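Local coordinates for protein HTH-type transcriptional repressor PhnF (Mycobacterium smegmatis, PDB 3F8M) that represses the phnDCE phosphate-uptake operon when phosphate is available, acting as a DNA-binding transcription factor of the GntR family, at residues 81-86 / 234-239. Sequence-based numbering, arbitrary orientation.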
loop_
_atom_site.group_PDB
_atom_site.type_symbol
_atom_site.label_atom_id
_atom_site.label_comp_id
_atom_site.label_asym_id
_atom_site.label_seq_id
_atom_site.Cartn_x
_atom_site.Cartn_y
_atom_site.Cartn_z
ATOM N N ARG A 81 7.682 -6.626 -6.950
ATOM C CA ARG A 81 7.360 -5.194 -6.946
ATOM C C ARG A 81 6.252 -4.941 -7.972
ATOM O O ARG A 81 6.478 -4.848 -9.181
ATOM C CB ARG A 81 8.614 -4.358 -7.248
ATOM C CG ARG A 81 9.664 -4.437 -6.145
ATOM C CD ARG A 81 10.987 -3.779 -6.586
ATOM N NE ARG A 81 10.767 -2.410 -7.006
ATOM C CZ ARG A 81 10.805 -1.356 -6.190
ATOM N NH1 ARG A 81 11.071 -1.507 -4.895
ATOM N NH2 ARG A 81 10.565 -0.143 -6.669
ATOM N N GLN A 82 5.036 -4.890 -7.482
ATOM C CA GLN A 82 3.905 -4.795 -8.367
ATOM C C GLN A 82 3.333 -3.381 -8.487
ATOM O O GLN A 82 2.908 -2.801 -7.481
ATOM C CB GLN A 82 2.849 -5.739 -7.830
ATOM C CG GLN A 82 1.545 -5.660 -8.524
ATOM C CD GLN A 82 0.877 -6.998 -8.544
ATOM O OE1 GLN A 82 0.487 -7.467 -9.599
ATOM N NE2 GLN A 82 0.745 -7.631 -7.370
ATOM N N PRO A 83 3.289 -2.842 -9.721
ATOM C CA PRO A 83 2.663 -1.541 -9.967
ATOM C C PRO A 83 1.185 -1.609 -9.591
ATOM O O PRO A 83 0.535 -2.642 -9.833
ATOM C CB PRO A 83 2.819 -1.354 -11.479
ATOM C CG PRO A 83 3.873 -2.338 -11.904
ATOM C CD PRO A 83 3.741 -3.480 -10.969
ATOM N N LEU A 84 0.658 -0.562 -8.956
ATOM C CA LEU A 84 -0.785 -0.477 -8.755
ATOM C C LEU A 84 -1.393 -0.090 -10.100
ATOM O O LEU A 84 -0.884 0.765 -10.815
ATOM C CB LEU A 84 -1.170 0.498 -7.633
ATOM C CG LEU A 84 -1.016 0.006 -6.188
ATOM C CD1 LEU A 84 -1.127 1.193 -5.250
ATOM C CD2 LEU A 84 -2.038 -1.079 -5.823
ATOM N N GLY A 85 -2.452 -0.774 -10.488
ATOM C CA GLY A 85 -3.089 -0.476 -11.778
ATOM C C GLY A 85 -3.581 -1.762 -12.390
ATOM O O GLY A 85 -3.869 -2.710 -11.666
ATOM N N MET A 86 -3.600 -1.804 -13.721
ATOM C CA MET A 86 -4.267 -2.868 -14.479
ATOM C C MET A 86 -3.304 -3.897 -15.104
ATOM O O MET A 86 -3.730 -4.800 -15.850
ATOM C CB MET A 86 -5.185 -2.221 -15.531
ATOM C CG MET A 86 -6.398 -1.512 -14.894
ATOM S SD MET A 86 -7.101 -0.066 -15.770
ATOM C CE MET A 86 -5.900 1.209 -15.362
ATOM N N THR A 234 5.804 -5.858 -2.599
ATOM C CA THR A 234 5.877 -4.399 -2.529
ATOM C C THR A 234 4.980 -3.832 -3.588
ATOM O O THR A 234 4.992 -4.319 -4.707
ATOM C CB THR A 234 7.311 -3.895 -2.800
ATOM O OG1 THR A 234 8.170 -4.418 -1.798
ATOM C CG2 THR A 234 7.369 -2.417 -2.766
ATOM N N PHE A 235 4.213 -2.794 -3.262
ATOM C CA PHE A 235 3.475 -2.067 -4.279
ATOM C C PHE A 235 4.130 -0.753 -4.616
ATOM O O PHE A 235 4.655 -0.088 -3.736
ATOM C CB PHE A 235 2.041 -1.841 -3.826
ATOM C CG PHE A 235 1.239 -3.095 -3.787
ATOM C CD1 PHE A 235 0.791 -3.676 -4.974
ATOM C CD2 PHE A 235 0.972 -3.715 -2.596
ATOM C CE1 PHE A 235 0.076 -4.839 -4.951
ATOM C CE2 PHE A 235 0.264 -4.894 -2.569
ATOM C CZ PHE A 235 -0.190 -5.450 -3.747
ATOM N N THR A 236 4.110 -0.403 -5.894
ATOM C CA THR A 236 4.653 0.850 -6.389
ATOM C C THR A 236 3.550 1.593 -7.129
ATOM O O THR A 236 2.670 0.986 -7.750
ATOM C CB THR A 236 5.829 0.659 -7.363
ATOM O OG1 THR A 236 5.332 0.166 -8.609
ATOM C CG2 THR A 236 6.887 -0.316 -6.808
ATOM N N ALA A 237 3.593 2.914 -7.053
ATOM C CA ALA A 237 2.550 3.725 -7.644
ATOM C C ALA A 237 3.191 4.994 -8.126
ATOM O O ALA A 237 3.834 5.724 -7.352
ATOM C CB ALA A 237 1.432 3.988 -6.639
ATOM N N VAL A 238 3.071 5.227 -9.423
ATOM C CA VAL A 238 3.578 6.442 -10.022
ATOM C C VAL A 238 2.376 7.303 -10.351
ATOM O O VAL A 238 1.474 6.829 -11.050
ATOM C CB VAL A 238 4.400 6.144 -11.283
ATOM C CG1 VAL A 238 5.011 7.412 -11.844
ATOM C CG2 VAL A 238 5.481 5.153 -10.970
ATOM N N MET A 239 2.340 8.533 -9.828
ATOM C CA MET A 239 1.234 9.476 -10.077
ATOM C C MET A 239 1.749 10.719 -10.774
ATOM O O MET A 239 2.858 11.185 -10.492
ATOM C CB MET A 239 0.501 9.884 -8.780
ATOM C CG MET A 239 0.236 8.756 -7.766
ATOM S SD MET A 239 -1.403 8.021 -7.839
ATOM C CE MET A 239 -1.308 6.937 -9.276
HETATM O O HOH W 1 6.999 -1.921 -9.691
#
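Q82 is bonded to strand 234-239 through both its backbone N and its backbone O: the N donates to T234 O at 2.8 Å, and the O accepts T236 N. L84 N then donates to T236 O, also at 2.8 Å. With the pairs R81–T234, Q82–F235 and P83–T236 in register, the two strands form three successive parallel bridges, although their axes diverge by 36°.

The tight side is the face of Q82 and F235. With CG anti to its backbone N (chi1 173°), Q82 runs alongside the phenyl group. Its amide plane is only 6° from the ring plane. Q82 NE2 lies 3.8 Å from F235 CE1 and also makes a weak hydrogen bond to Y228 OH. L84 crosses F235 at about a right angle; L84 CD2 meets F235 CD1 at 3.9 Å, while L84 CD1 reaches A237 CB at 4.0 Å. F207 and Y228 add edge-to-face contacts to F235, and L84 also packs on L84 of the second subunit.

On the face of R81 and T236 the packing is looser and partly open to solvent. The two side chains cross at about a right angle, with T236 CG2 over one guanidinium face, 3.7 Å from R81 NH2. On the same face a water links R81 O, to which it donates, with T236 OG1; P83 is exposed beside it. T234 OG1 instead hydrogen-bonds D186 of the second subunit.

Residues 235-239 also pair antiparallel with a strand of that subunit. Strand 80-83, which comes after the two-stranded wing of the winged helix-turn-helix in the chain, thus pairs in parallel with strand 233-240, near the C-terminus, in a sheet that runs on across the interface of this GntR/UTRA dimer.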